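Local coordinates for protein cysteine protease (Xylella fastidiosa, PDB 3OIS) that probably cleaves peptide bonds as a papain-family cysteine protease, and binds UDP in the crystal, at residues V53-L63 with D192-P203; K142-P150 with A162-D170. One frame throughout, in Å; residues are numbered along the deposited sequence. Where two conformers were deposited one is given.

Contact 1: V53-L63 with D192-P203; sequences VIAALPPKVDL and DHLKACLAVGSP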
ATOM      1  N   VAL A  53     -25.765   2.195   3.963  1.00 22.67           N
ATOM      2  CA  VAL A  53     -24.561   2.046   4.771  1.00 21.44           C
ATOM      3  C   VAL A  53     -24.052   3.416   5.167  1.00 21.54           C
ATOM      4  O   VAL A  53     -23.815   3.685   6.352  1.00 20.99           O
ATOM      5  CB  VAL A  53     -23.517   1.285   3.952  1.00 20.76           C
ATOM      6  CG1 VAL A  53     -22.200   1.250   4.700  1.00 20.97           C
ATOM      7  CG2 VAL A  53     -23.997  -0.088   3.691  1.00 22.31           C
ATOM      8  N   ILE A  54     -23.961   4.304   4.186  1.00 21.20           N
ATOM      9  CA  ILE A  54     -23.549   5.710   4.459  1.00 23.97           C
ATOM     10  C   ILE A  54     -24.440   6.407   5.472  1.00 24.33           C
ATOM     11  O   ILE A  54     -23.979   7.187   6.358  1.00 24.03           O
ATOM     12  CB  ILE A  54     -23.450   6.531   3.140  1.00 24.45           C
ATOM     13  CG1 ILE A  54     -22.223   6.099   2.314  1.00 27.28           C
ATOM     14  CG2 ILE A  54     -23.374   8.103   3.413  1.00 27.08           C
ATOM     15  CD1 ILE A  54     -22.390   6.556   0.804  1.00 33.39           C
ATOM     16  N   ALA A  55     -25.731   6.135   5.359  1.00 24.16           N
ATOM     17  CA  ALA A  55     -26.695   6.750   6.289  1.00 26.35           C
ATOM     18  C   ALA A  55     -26.546   6.287   7.717  1.00 26.64           C
ATOM     19  O   ALA A  55     -26.984   7.009   8.622  1.00 30.30           O
ATOM     20  CB  ALA A  55     -28.155   6.501   5.825  1.00 26.28           C
ATOM     21  N   ALA A  56     -25.955   5.102   7.904  1.00 24.81           N
ATOM     22  CA  ALA A  56     -25.890   4.459   9.195  1.00 25.18           C
ATOM     23  C   ALA A  56     -24.503   3.907   9.526  1.00 23.85           C
ATOM     24  O   ALA A  56     -24.338   2.721   9.811  1.00 24.46           O
ATOM     25  CB  ALA A  56     -26.951   3.328   9.291  1.00 25.43           C
ATOM     26  N   LEU A  57     -23.508   4.793   9.508  1.00 22.01           N
ATOM     27  CA  LEU A  57     -22.125   4.384   9.812  1.00 20.91           C
ATOM     28  C   LEU A  57     -21.900   4.179  11.288  1.00 19.89           C
ATOM     29  O   LEU A  57     -22.322   4.999  12.115  1.00 21.77           O
ATOM     30  CB  LEU A  57     -21.119   5.455   9.293  1.00 20.36           C
ATOM     31  CG  LEU A  57     -21.169   5.693   7.810  1.00 21.93           C
ATOM     32  CD1 LEU A  57     -20.477   7.004   7.371  1.00 19.52           C
ATOM     33  CD2 LEU A  57     -20.569   4.469   7.103  1.00 18.31           C
ATOM     34  N   PRO A  58     -21.223   3.080  11.649  1.00 20.48           N
ATOM     35  CA  PRO A  58     -20.899   2.866  13.051  1.00 20.11           C
ATOM     36  C   PRO A  58     -19.836   3.844  13.519  1.00 19.74           C
ATOM     37  O   PRO A  58     -19.116   4.466  12.676  1.00 18.97           O
ATOM     38  CB  PRO A  58     -20.357   1.453  13.066  1.00 19.95           C
ATOM     39  CG  PRO A  58     -19.707   1.321  11.749  1.00 20.78           C
ATOM     40  CD  PRO A  58     -20.607   2.076  10.779  1.00 20.33           C
ATOM     41  N   PRO A  59     -19.733   4.030  14.854  1.00 19.74           N
ATOM     42  CA  PRO A  59     -18.714   4.937  15.335  1.00 20.30           C
ATOM     43  C   PRO A  59     -17.281   4.420  15.188  1.00 20.00           C
ATOM     44  O   PRO A  59     -16.363   5.238  15.280  1.00 19.56           O
ATOM     45  CB  PRO A  59     -19.092   5.141  16.805  1.00 20.91           C
ATOM     46  CG  PRO A  59     -19.781   3.868  17.168  1.00 21.27           C
ATOM     47  CD  PRO A  59     -20.538   3.449  15.955  1.00 21.10           C
ATOM     48  N   LYS A  60     -17.091   3.108  15.080  1.00 19.09           N
ATOM     49  CA  LYS A  60     -15.754   2.513  15.122  1.00 17.75           C
ATOM     50  C   LYS A  60     -15.751   1.216  14.294  1.00 17.63           C
ATOM     51  O   LYS A  60     -16.696   0.355  14.355  1.00 15.41           O
ATOM     52  CB  LYS A  60     -15.263   2.278  16.596  1.00 16.98           C
ATOM     53  CG  LYS A  60     -13.909   1.445  16.672  1.00 20.56           C
ATOM     54  CD  LYS A  60     -13.492   1.145  18.147  1.00 25.51           C
ATOM     55  CE  LYS A  60     -12.104   0.460  18.170  1.00 23.71           C
ATOM     56  NZ  LYS A  60     -10.992   1.501  18.038  1.00 25.06           N
ATOM     57  N   VAL A  61     -14.745   1.098  13.422  1.00 15.10           N
ATOM     58  CA  VAL A  61     -14.499  -0.157  12.684  1.00 15.15           C
ATOM     59  C   VAL A  61     -13.075  -0.603  12.894  1.00 15.09           C
ATOM     60  O   VAL A  61     -12.132   0.202  12.828  1.00 14.61           O
ATOM     61  CB  VAL A  61     -14.795   0.043  11.210  1.00 15.40           C
ATOM     62  CG1 VAL A  61     -14.394  -1.199  10.355  1.00 13.34           C
ATOM     63  CG2 VAL A  61     -16.239   0.413  10.958  1.00 15.33           C
ATOM     64  N   ASP A  62     -12.869  -1.902  13.147  1.00 16.35           N
ATOM     65  CA  ASP A  62     -11.491  -2.374  13.338  1.00 14.85           C
ATOM     66  C   ASP A  62     -11.325  -3.687  12.647  1.00 15.71           C
ATOM     67  O   ASP A  62     -11.609  -4.787  13.192  1.00 16.15           O
ATOM     68  CB  ASP A  62     -11.066  -2.425  14.813  1.00 17.36           C
ATOM     69  CG  ASP A  62      -9.622  -2.816  14.997  1.00 20.35           C
ATOM     70  OD1 ASP A  62      -8.853  -2.861  14.031  1.00 20.67           O
ATOM     71  OD2 ASP A  62      -9.232  -3.146  16.154  1.00 24.68           O
ATOM     72  N   LEU A  63     -10.817  -3.614  11.411  1.00 13.86           N
ATOM     73  CA  LEU A  63     -10.653  -4.833  10.579  1.00 14.39           C
ATOM     74  C   LEU A  63      -9.257  -5.440  10.746  1.00 15.73           C
ATOM     75  O   LEU A  63      -8.868  -6.261   9.955  1.00 15.72           O
ATOM     76  CB  LEU A  63     -10.903  -4.517   9.052  1.00 13.75           C
ATOM     77  CG  LEU A  63     -12.204  -3.739   8.698  1.00 17.98           C
ATOM     78  CD1 LEU A  63     -12.411  -3.763   7.169  1.00 18.24           C
ATOM     79  CD2 LEU A  63     -13.421  -4.385   9.405  1.00 20.38           C
ATOM     80  N   ASP A 192     -16.979   9.891   4.678  1.00 20.47           N
ATOM     81  CA  ASP A 192     -18.087   8.933   4.833  1.00 19.74           C
ATOM     82  C   ASP A 192     -17.975   7.774   3.831  1.00 19.05           C
ATOM     83  O   ASP A 192     -18.435   6.646   4.083  1.00 18.72           O
ATOM     84  CB  ASP A 192     -19.412   9.685   4.616  1.00 20.65           C
ATOM     85  CG  ASP A 192     -19.788  10.580   5.785  1.00 25.22           C
ATOM     86  OD1 ASP A 192     -19.227  10.518   6.912  1.00 27.20           O
ATOM     87  OD2 ASP A 192     -20.758  11.315   5.567  1.00 32.56           O
ATOM     88  N   HIS A 193     -17.369   8.025   2.690  1.00 16.72           N
ATOM     89  CA  HIS A 193     -17.149   6.949   1.726  1.00 16.52           C
ATOM     90  C   HIS A 193     -16.040   6.008   2.191  1.00 17.01           C
ATOM     91  O   HIS A 193     -16.191   4.817   2.067  1.00 17.06           O
ATOM     92  CB  HIS A 193     -16.814   7.481   0.366  1.00 17.08           C
ATOM     93  CG  HIS A 193     -18.001   8.017  -0.355  1.00 19.59           C
ATOM     94  ND1 HIS A 193     -18.373   7.568  -1.602  1.00 24.09           N
ATOM     95  CD2 HIS A 193     -18.927   8.938   0.016  1.00 22.02           C
ATOM     96  CE1 HIS A 193     -19.471   8.193  -1.979  1.00 23.89           C
ATOM     97  NE2 HIS A 193     -19.825   9.037  -1.022  1.00 21.89           N
ATOM     98  N   LEU A 194     -14.961   6.571   2.750  1.00 15.52           N
ATOM     99  CA  LEU A 194     -13.904   5.745   3.344  1.00 14.54           C
ATOM    100  C   LEU A 194     -14.477   4.954   4.521  1.00 13.48           C
ATOM    101  O   LEU A 194     -14.127   3.792   4.706  1.00 15.35           O
ATOM    102  CB  LEU A 194     -12.704   6.561   3.832  1.00 13.64           C
ATOM    103  CG  LEU A 194     -12.128   7.505   2.741  1.00 16.17           C
ATOM    104  CD1 LEU A 194     -10.915   8.391   3.327  1.00 17.88           C
ATOM    105  CD2 LEU A 194     -11.656   6.666   1.572  1.00 15.14           C
ATOM    106  N   LYS A 195     -15.333   5.594   5.305  1.00 13.64           N
ATOM    107  CA  LYS A 195     -15.881   4.844   6.459  1.00 17.06           C
ATOM    108  C   LYS A 195     -16.812   3.735   5.945  1.00 15.59           C
ATOM    109  O   LYS A 195     -16.808   2.619   6.489  1.00 16.13           O
ATOM    110  CB  LYS A 195     -16.600   5.745   7.473  1.00 15.24           C
ATOM    111  CG  LYS A 195     -15.774   6.775   8.277  1.00 15.08           C
ATOM    112  CD  LYS A 195     -16.779   7.683   9.077  1.00 19.43           C
ATOM    113  CE  LYS A 195     -16.021   8.504  10.075  1.00 22.49           C
ATOM    114  NZ  LYS A 195     -16.984   9.382  10.838  1.00 20.09           N
ATOM    115  N   ALA A 196     -17.631   4.026   4.934  1.00 17.41           N
ATOM    116  CA  ALA A 196     -18.612   3.052   4.441  1.00 16.95           C
ATOM    117  C   ALA A 196     -17.895   1.840   3.874  1.00 18.04           C
ATOM    118  O   ALA A 196     -18.367   0.689   4.033  1.00 17.32           O
ATOM    119  CB  ALA A 196     -19.441   3.646   3.381  1.00 17.24           C
ATOM    120  N   CYS A 197     -16.760   2.094   3.199  1.00 14.94           N
ATOM    121  CA  CYS A 197     -15.955   0.983   2.663  1.00 15.27           C
ATOM    122  C   CYS A 197     -15.544   0.033   3.824  1.00 14.99           C
ATOM    123  O   CYS A 197     -15.721  -1.200   3.761  1.00 15.18           O
ATOM    124  CB  CYS A 197     -14.700   1.560   1.957  1.00 14.40           C
ATOM    125  SG  CYS A 197     -13.753   0.347   1.041  1.00 19.37           S
ATOM    126  N   LEU A 198     -14.972   0.639   4.878  1.00 14.45           N
ATOM    127  CA  LEU A 198     -14.510  -0.163   6.008  1.00 15.07           C
ATOM    128  C   LEU A 198     -15.708  -0.824   6.753  1.00 16.38           C
ATOM    129  O   LEU A 198     -15.568  -1.943   7.281  1.00 14.50           O
ATOM    130  CB  LEU A 198     -13.713   0.741   6.951  1.00 14.32           C
ATOM    131  CG  LEU A 198     -12.375   1.248   6.358  1.00 12.71           C
ATOM    132  CD1 LEU A 198     -11.930   2.485   7.226  1.00 13.01           C
ATOM    133  CD2 LEU A 198     -11.318   0.116   6.308  1.00 14.15           C
ATOM    134  N   ALA A 199     -16.799  -0.078   6.834  1.00 15.80           N
ATOM    135  CA  ALA A 199     -18.007  -0.588   7.509  1.00 17.98           C
ATOM    136  C   ALA A 199     -18.590  -1.893   6.958  1.00 18.98           C
ATOM    137  O   ALA A 199     -19.230  -2.691   7.737  1.00 20.39           O
ATOM    138  CB  ALA A 199     -19.071   0.461   7.550  1.00 17.47           C
ATOM    139  N   VAL A 200     -18.431  -2.135   5.678  1.00 16.55           N
ATOM    140  CA  VAL A 200     -18.936  -3.346   5.098  1.00 17.75           C
ATOM    141  C   VAL A 200     -17.848  -4.405   5.109  1.00 18.34           C
ATOM    142  O   VAL A 200     -17.998  -5.485   4.518  1.00 19.68           O
ATOM    143  CB  VAL A 200     -19.560  -3.173   3.698  1.00 17.23           C
ATOM    144  CG1 VAL A 200     -20.669  -2.111   3.684  1.00 17.27           C
ATOM    145  CG2 VAL A 200     -18.470  -2.771   2.653  1.00 16.87           C
ATOM    146  N   GLY A 201     -16.710  -4.065   5.722  1.00 17.64           N
ATOM    147  CA  GLY A 201     -15.602  -5.055   5.856  1.00 16.45           C
ATOM    148  C   GLY A 201     -14.536  -5.069   4.777  1.00 16.82           C
ATOM    149  O   GLY A 201     -13.770  -6.058   4.675  1.00 14.66           O
ATOM    150  N   SER A 202     -14.447  -3.983   4.018  1.00 16.12           N
ATOM    151  CA  SER A 202     -13.423  -3.881   2.964  1.00 16.91           C
ATOM    152  C   SER A 202     -12.308  -2.857   3.321  1.00 16.36           C
ATOM    153  O   SER A 202     -12.556  -1.712   3.492  1.00 16.71           O
ATOM    154  CB  SER A 202     -14.075  -3.464   1.641  1.00 17.40           C
ATOM    155  OG  SER A 202     -15.064  -4.373   1.252  1.00 23.77           O
ATOM    156  N   PRO A 203     -11.082  -3.305   3.449  1.00 16.33           N
ATOM    157  CA  PRO A 203      -9.944  -2.372   3.571  1.00 15.45           C
ATOM    158  C   PRO A 203      -9.717  -1.663   2.224  1.00 16.37           C
ATOM    159  O   PRO A 203     -10.122  -2.175   1.168  1.00 16.90           O
ATOM    160  CB  PRO A 203      -8.759  -3.308   3.771  1.00 17.70           C
ATOM    161  CG  PRO A 203      -9.298  -4.451   4.274  1.00 21.34           C
ATOM    162  CD  PRO A 203     -10.572  -4.672   3.401  1.00 17.96           C
TER
HETATM  163  O   HOH W   1     -19.177   7.169  12.062  1.00 21.38           O
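Ile54 lays its terminal methyl over one face of the imidazole of His193: CD1 sits 4.3 Å from the ring centroid, 23° off the normal and displaced toward the rim, near NE2, a CH-pi contact. Pro49 touches both of these side chains from outside the two segments. Most of the remaining interface is aliphatic. Ala196 is the small residue on which three larger ones converge. Val53 CG1 and Ile54 CG1 each approach Ala196 CB at 3.9 Å, and Leu57 CD2 lies 3.6 Å from Ala196 CA. Leu57 spans about one turn on this side of the helix, for its other methyl, CD1, turns to Asp192 and to the CB and CD of Lys195. In Val53, CG1 stands anti to the backbone N (chi1 174°), which brings it in among Ala196, Ala199 and Val200. Further along, Pro58 CD rests on Ala199 CB, and Val61 spreads its two methyls over the last turn, CG1 lying 3.4 Å from the carbonyl O of Leu198 and CG2 near Ala199 CA. Leu63 then closes the far end, its CD1 3.5 Å from Gly201 C. That glycine, with phi 93°, ends the helix in a Schellman motif: Gly201 N bonds back to Leu198 O and Ser202 N to Cys197 O. Polar linkage between the segments is slight, a water taking Pro58 O as acceptor at 2.8 Å and reached only weakly by Lys195 NZ, whose salt bridge is to Asp246. Helix 191-199 thus packs against 53-63, which runs from the end of helix 51-55 into strand 60-62. A short helix packed on the antiparallel sheet, touching strands 60-62, 233-245 and 250-254, is consistent with the beta-rich domain of a papain-like fold.

Contact 2: K142-P150 with A162-D170; sequences KEWPYGDTP and APASKKPSD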
ATOM      1  N   LYS A 142       6.826 -17.523  -0.592  1.00 19.41           N
ATOM      2  CA  LYS A 142       7.809 -18.628  -0.543  1.00 20.82           C
ATOM      3  C   LYS A 142       8.411 -19.000  -1.845  1.00 20.36           C
ATOM      4  O   LYS A 142       9.589 -19.391  -1.862  1.00 22.48           O
ATOM      5  CB  LYS A 142       7.263 -19.867   0.218  1.00 22.69           C
ATOM      6  CG  LYS A 142       7.365 -19.633   1.754  1.00 27.70           C
ATOM      7  CD  LYS A 142       6.588 -20.601   2.653  1.00 32.36           C
ATOM      8  CE  LYS A 142       6.874 -20.283   4.126  1.00 34.37           C
ATOM      9  NZ  LYS A 142       6.383 -21.364   5.057  1.00 39.97           N
ATOM     10  N   GLU A 143       7.638 -18.890  -2.929  1.00 21.25           N
ATOM     11  CA  GLU A 143       8.086 -19.186  -4.281  0.50 20.32           C
ATOM     12  C   GLU A 143       8.935 -18.051  -4.878  1.00 20.77           C
ATOM     13  O   GLU A 143       9.730 -18.259  -5.782  1.00 19.81           O
ATOM     14  CB  GLU A 143       6.850 -19.408  -5.160  0.50 21.34           C
ATOM     15  CG  GLU A 143       7.100 -19.969  -6.537  0.50 20.46           C
ATOM     16  CD  GLU A 143       5.793 -20.336  -7.240  0.50 23.16           C
ATOM     17  OE1 GLU A 143       4.698 -20.018  -6.713  0.50 14.15           O
ATOM     18  OE2 GLU A 143       5.860 -20.970  -8.330  0.50 21.04           O
ATOM     19  N   TRP A 144       8.748 -16.818  -4.372  1.00 19.02           N
ATOM     20  CA  TRP A 144       9.540 -15.652  -4.866  1.00 18.42           C
ATOM     21  C   TRP A 144       9.805 -14.747  -3.673  1.00 17.11           C
ATOM     22  O   TRP A 144       9.025 -13.754  -3.428  1.00 17.46           O
ATOM     23  CB  TRP A 144       8.826 -14.888  -6.033  1.00 18.99           C
ATOM     24  CG  TRP A 144       9.815 -14.024  -6.794  1.00 19.89           C
ATOM     25  CD1 TRP A 144       9.842 -12.642  -6.863  1.00 17.55           C
ATOM     26  CD2 TRP A 144      10.948 -14.489  -7.566  1.00 19.14           C
ATOM     27  NE1 TRP A 144      10.930 -12.236  -7.580  1.00 17.11           N
ATOM     28  CE2 TRP A 144      11.604 -13.338  -8.083  1.00 21.52           C
ATOM     29  CE3 TRP A 144      11.472 -15.748  -7.865  1.00 20.85           C
ATOM     30  CZ2 TRP A 144      12.788 -13.428  -8.867  1.00 22.06           C
ATOM     31  CZ3 TRP A 144      12.609 -15.843  -8.708  1.00 18.85           C
ATOM     32  CH2 TRP A 144      13.275 -14.691  -9.163  1.00 19.28           C
ATOM     33  N   PRO A 145      10.807 -15.125  -2.877  1.00 18.16           N
ATOM     34  CA  PRO A 145      10.916 -14.553  -1.534  1.00 17.88           C
ATOM     35  C   PRO A 145      11.437 -13.118  -1.546  1.00 16.93           C
ATOM     36  O   PRO A 145      12.062 -12.685  -2.505  1.00 17.32           O
ATOM     37  CB  PRO A 145      11.903 -15.476  -0.804  1.00 19.02           C
ATOM     38  CG  PRO A 145      12.445 -16.458  -1.836  1.00 21.27           C
ATOM     39  CD  PRO A 145      11.588 -16.386  -3.051  1.00 19.13           C
ATOM     40  N   TYR A 146      11.160 -12.412  -0.459  1.00 18.12           N
ATOM     41  CA  TYR A 146      11.543 -11.006  -0.323  1.00 16.52           C
ATOM     42  C   TYR A 146      13.006 -10.791   0.029  1.00 18.02           C
ATOM     43  O   TYR A 146      13.535 -11.524   0.840  1.00 20.10           O
ATOM     44  CB  TYR A 146      10.643 -10.398   0.773  1.00 16.43           C
ATOM     45  CG  TYR A 146      10.560  -8.882   0.659  1.00 15.77           C
ATOM     46  CD1 TYR A 146       9.810  -8.291  -0.378  1.00 14.44           C
ATOM     47  CD2 TYR A 146      11.222  -8.073   1.603  1.00 14.17           C
ATOM     48  CE1 TYR A 146       9.751  -6.859  -0.484  1.00 16.69           C
ATOM     49  CE2 TYR A 146      11.256  -6.665   1.495  1.00 13.16           C
ATOM     50  CZ  TYR A 146      10.449  -6.084   0.442  1.00 13.30           C
ATOM     51  OH  TYR A 146      10.377  -4.709   0.374  1.00 15.70           O
ATOM     52  N   GLY A 147      13.669  -9.799  -0.578  1.00 14.83           N
ATOM     53  CA  GLY A 147      15.041  -9.474  -0.194  1.00 16.81           C
ATOM     54  C   GLY A 147      15.139  -7.992  -0.446  1.00 15.80           C
ATOM     55  O   GLY A 147      14.752  -7.564  -1.509  1.00 17.61           O
ATOM     56  N   ASP A 148      15.545  -7.234   0.564  1.00 16.00           N
ATOM     57  CA  ASP A 148      15.481  -5.746   0.476  1.00 15.23           C
ATOM     58  C   ASP A 148      16.848  -5.112   0.149  1.00 14.24           C
ATOM     59  O   ASP A 148      17.026  -3.964   0.478  1.00 16.95           O
ATOM     60  CB  ASP A 148      14.898  -5.143   1.763  1.00 15.22           C
ATOM     61  CG  ASP A 148      15.962  -5.014   2.872  1.00 14.70           C
ATOM     62  OD1 ASP A 148      16.826  -5.932   2.940  1.00 18.00           O
ATOM     63  OD2 ASP A 148      15.921  -4.085   3.652  1.00 16.06           O
ATOM     64  N   THR A 149      17.787  -5.864  -0.472  1.00 14.83           N
ATOM     65  CA  THR A 149      19.038  -5.236  -0.941  1.00 16.89           C
ATOM     66  C   THR A 149      18.705  -3.947  -1.681  1.00 15.41           C
ATOM     67  O   THR A 149      17.918  -3.994  -2.655  1.00 15.54           O
ATOM     68  CB  THR A 149      19.802  -6.146  -1.887  1.00 17.68           C
ATOM     69  OG1 THR A 149      20.151  -7.373  -1.213  1.00 19.43           O
ATOM     70  CG2 THR A 149      21.089  -5.503  -2.295  1.00 16.71           C
ATOM     71  N   PRO A 150      19.268  -2.805  -1.247  1.00 16.63           N
ATOM     72  CA  PRO A 150      18.835  -1.527  -1.838  1.00 15.52           C
ATOM     73  C   PRO A 150      19.641  -1.166  -3.088  1.00 14.04           C
ATOM     74  O   PRO A 150      20.684  -1.852  -3.428  1.00 14.82           O
ATOM     75  CB  PRO A 150      19.090  -0.495  -0.726  1.00 16.21           C
ATOM     76  CG  PRO A 150      20.332  -1.137   0.072  1.00 16.20           C
ATOM     77  CD  PRO A 150      20.044  -2.635   0.019  1.00 17.63           C
ATOM     78  N   ALA A 162      20.630  -8.259  -6.858  1.00 24.16           N
ATOM     79  CA  ALA A 162      19.630  -7.754  -5.901  1.00 21.82           C
ATOM     80  C   ALA A 162      18.354  -8.476  -6.208  1.00 18.87           C
ATOM     81  O   ALA A 162      17.958  -8.565  -7.378  1.00 18.93           O
ATOM     82  CB  ALA A 162      19.422  -6.226  -6.038  1.00 18.75           C
ATOM     83  N   PRO A 163      17.728  -9.062  -5.164  1.00 18.02           N
ATOM     84  CA  PRO A 163      16.472  -9.747  -5.353  1.00 17.13           C
ATOM     85  C   PRO A 163      15.426  -8.886  -6.059  1.00 15.30           C
ATOM     86  O   PRO A 163      14.733  -9.427  -6.948  1.00 14.15           O
ATOM     87  CB  PRO A 163      16.045 -10.116  -3.944  1.00 16.81           C
ATOM     88  CG  PRO A 163      17.386 -10.211  -3.174  1.00 19.78           C
ATOM     89  CD  PRO A 163      18.259  -9.179  -3.812  1.00 18.12           C
ATOM     90  N   ALA A 164      15.373  -7.561  -5.779  1.00 14.98           N
ATOM     91  CA  ALA A 164      14.351  -6.705  -6.440  1.00 14.69           C
ATOM     92  C   ALA A 164      14.464  -6.589  -7.953  1.00 13.99           C
ATOM     93  O   ALA A 164      13.464  -6.301  -8.644  1.00 16.10           O
ATOM     94  CB  ALA A 164      14.310  -5.231  -5.779  1.00 13.62           C
ATOM     95  N   SER A 165      15.661  -6.771  -8.470  1.00 14.40           N
ATOM     96  CA  SER A 165      15.818  -6.622  -9.961  1.00 15.96           C
ATOM     97  C   SER A 165      15.789  -7.953 -10.714  1.00 18.61           C
ATOM     98  O   SER A 165      15.831  -7.993 -11.955  1.00 19.17           O
ATOM     99  CB  SER A 165      17.121  -5.860 -10.251  1.00 17.20           C
ATOM    100  OG  SER A 165      18.209  -6.669  -9.787  1.00 21.79           O
ATOM    101  N   LYS A 166      15.674  -9.062  -9.976  1.00 17.47           N
ATOM    102  CA  LYS A 166      15.570 -10.387 -10.617  1.00 19.96           C
ATOM    103  C   LYS A 166      14.183 -10.721 -11.203  1.00 18.95           C
ATOM    104  O   LYS A 166      13.123 -10.507 -10.560  1.00 18.60           O
ATOM    105  CB  LYS A 166      15.924 -11.425  -9.541  1.00 20.29           C
ATOM    106  CG  LYS A 166      17.381 -11.560  -9.191  1.00 27.00           C
ATOM    107  CD  LYS A 166      17.586 -12.981  -8.623  1.00 33.31           C
ATOM    108  CE  LYS A 166      16.686 -13.955  -9.420  1.00 31.75           C
ATOM    109  NZ  LYS A 166      17.250 -15.367  -9.477  1.00 38.44           N
ATOM    110  N   LYS A 167      14.151 -11.253 -12.426  1.00 18.25           N
ATOM    111  CA  LYS A 167      12.912 -11.602 -13.075  1.00 18.58           C
ATOM    112  C   LYS A 167      12.356 -12.901 -12.404  1.00 19.87           C
ATOM    113  O   LYS A 167      13.079 -13.886 -12.334  1.00 17.99           O
ATOM    114  CB  LYS A 167      13.140 -11.882 -14.594  1.00 20.17           C
ATOM    115  CG  LYS A 167      11.842 -12.259 -15.280  1.00 22.26           C
ATOM    116  CD  LYS A 167      12.008 -12.540 -16.751  1.00 29.18           C
ATOM    117  CE  LYS A 167      10.640 -12.870 -17.333  1.00 32.85           C
ATOM    118  NZ  LYS A 167      10.686 -12.674 -18.795  1.00 37.58           N
ATOM    119  N   PRO A 168      11.120 -12.890 -11.931  1.00 17.32           N
ATOM    120  CA  PRO A 168      10.552 -14.130 -11.372  1.00 18.15           C
ATOM    121  C   PRO A 168      10.488 -15.256 -12.448  1.00 19.30           C
ATOM    122  O   PRO A 168      10.288 -15.050 -13.672  1.00 18.44           O
ATOM    123  CB  PRO A 168       9.143 -13.748 -10.960  1.00 19.63           C
ATOM    124  CG  PRO A 168       9.223 -12.153 -10.712  1.00 17.51           C
ATOM    125  CD  PRO A 168      10.198 -11.719 -11.762  1.00 18.25           C
ATOM    126  N   SER A 169      10.659 -16.452 -11.931  1.00 21.07           N
ATOM    127  CA  SER A 169      10.721 -17.624 -12.773  1.00 20.66           C
ATOM    128  C   SER A 169       9.430 -17.861 -13.515  1.00 20.38           C
ATOM    129  O   SER A 169       8.323 -17.401 -13.166  1.00 19.61           O
ATOM    130  CB  SER A 169      11.011 -18.823 -11.857  1.00 20.11           C
ATOM    131  OG  SER A 169       9.783 -19.286 -11.316  1.00 21.52           O
ATOM    132  N   ASP A 170       9.546 -18.624 -14.604  1.00 21.14           N
ATOM    133  CA  ASP A 170       8.357 -18.972 -15.352  1.00 20.97           C
ATOM    134  C   ASP A 170       7.315 -19.641 -14.470  1.00 21.16           C
ATOM    135  O   ASP A 170       6.102 -19.385 -14.659  1.00 21.01           O
ATOM    136  CB  ASP A 170       8.727 -19.936 -16.484  1.00 23.51           C
ATOM    137  CG  ASP A 170       9.275 -19.214 -17.673  1.00 28.48           C
ATOM    138  OD1 ASP A 170       9.338 -17.946 -17.632  1.00 25.16           O
ATOM    139  OD2 ASP A 170       9.642 -19.929 -18.632  1.00 34.86           O
TER
HETATM  140  O   HOH W   2      12.146  -9.618  -8.218  1.00 18.21           O
HETATM  141  O   HOH W   3      16.475  -6.235  -3.474  1.00 16.61           O
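Trp144 reaches across to 162-170 with its indole, CG anti to the backbone N (chi1 -162°) and CB directed at the opposite segment. Past CB and CG, CD1 comes to 3.9 Å from Pro168 CG. NE1 packs on CG of the same proline and gives its hydrogen to a water 3.0 Å away in the ring plane, a water also within bonding distance of Pro163 O and Lys166 O. CE2 lies against Pro168 CA and CG. Pro168 CA stands over the six-membered ring, 3.4 Å from its centroid and 12° off the normal, a close CH-pi contact, with Ser169 N over the same face, nearest CZ3. CZ2 has Lys166 O at its edge. At the tip, Trp144 CH2 lies 3.3 Å from Lys167 O, which approaches obliquely. Trp144 CH2 also meets Lys166 CE at 3.5 Å, brought there by a bend about the lysine CG-CD bond (chi3 37°). Elsewhere Gly147 packs on the ring of Pro163, and Thr149 OG1 lies 3.7 Å from Pro163 CD. A second water donates to Gly147 O and Thr149 O and accepts from Ala164 N. Direct contact here is thus van der Waals and CH-pi in kind, while the polar backbone and the indole N-H are joined through ordered water.

How the contacts relate
From the N terminus the chain passes first through 53-63, the opening half of contact 1, whose partner 192-203 comes 129 residues later. That long loop takes in helices 78-93, 104-114, 126-135 and 170-176, and contact 2 falls wholly within it: 142-150 and 162-170 close a much shorter loop of irregular chain between the last two of these helices. The two contacts are therefore nested and do not cross. They lie on opposite sides of the chain's centre; the centres of contact 1 and contact 2 are about 36 Å apart. Contact 1 joins helix 191-199 to helix 51-55 and to the antiparallel sheet through strand 60-62, whereas contact 2 gathers loops beside helices 104-114 and 170-176.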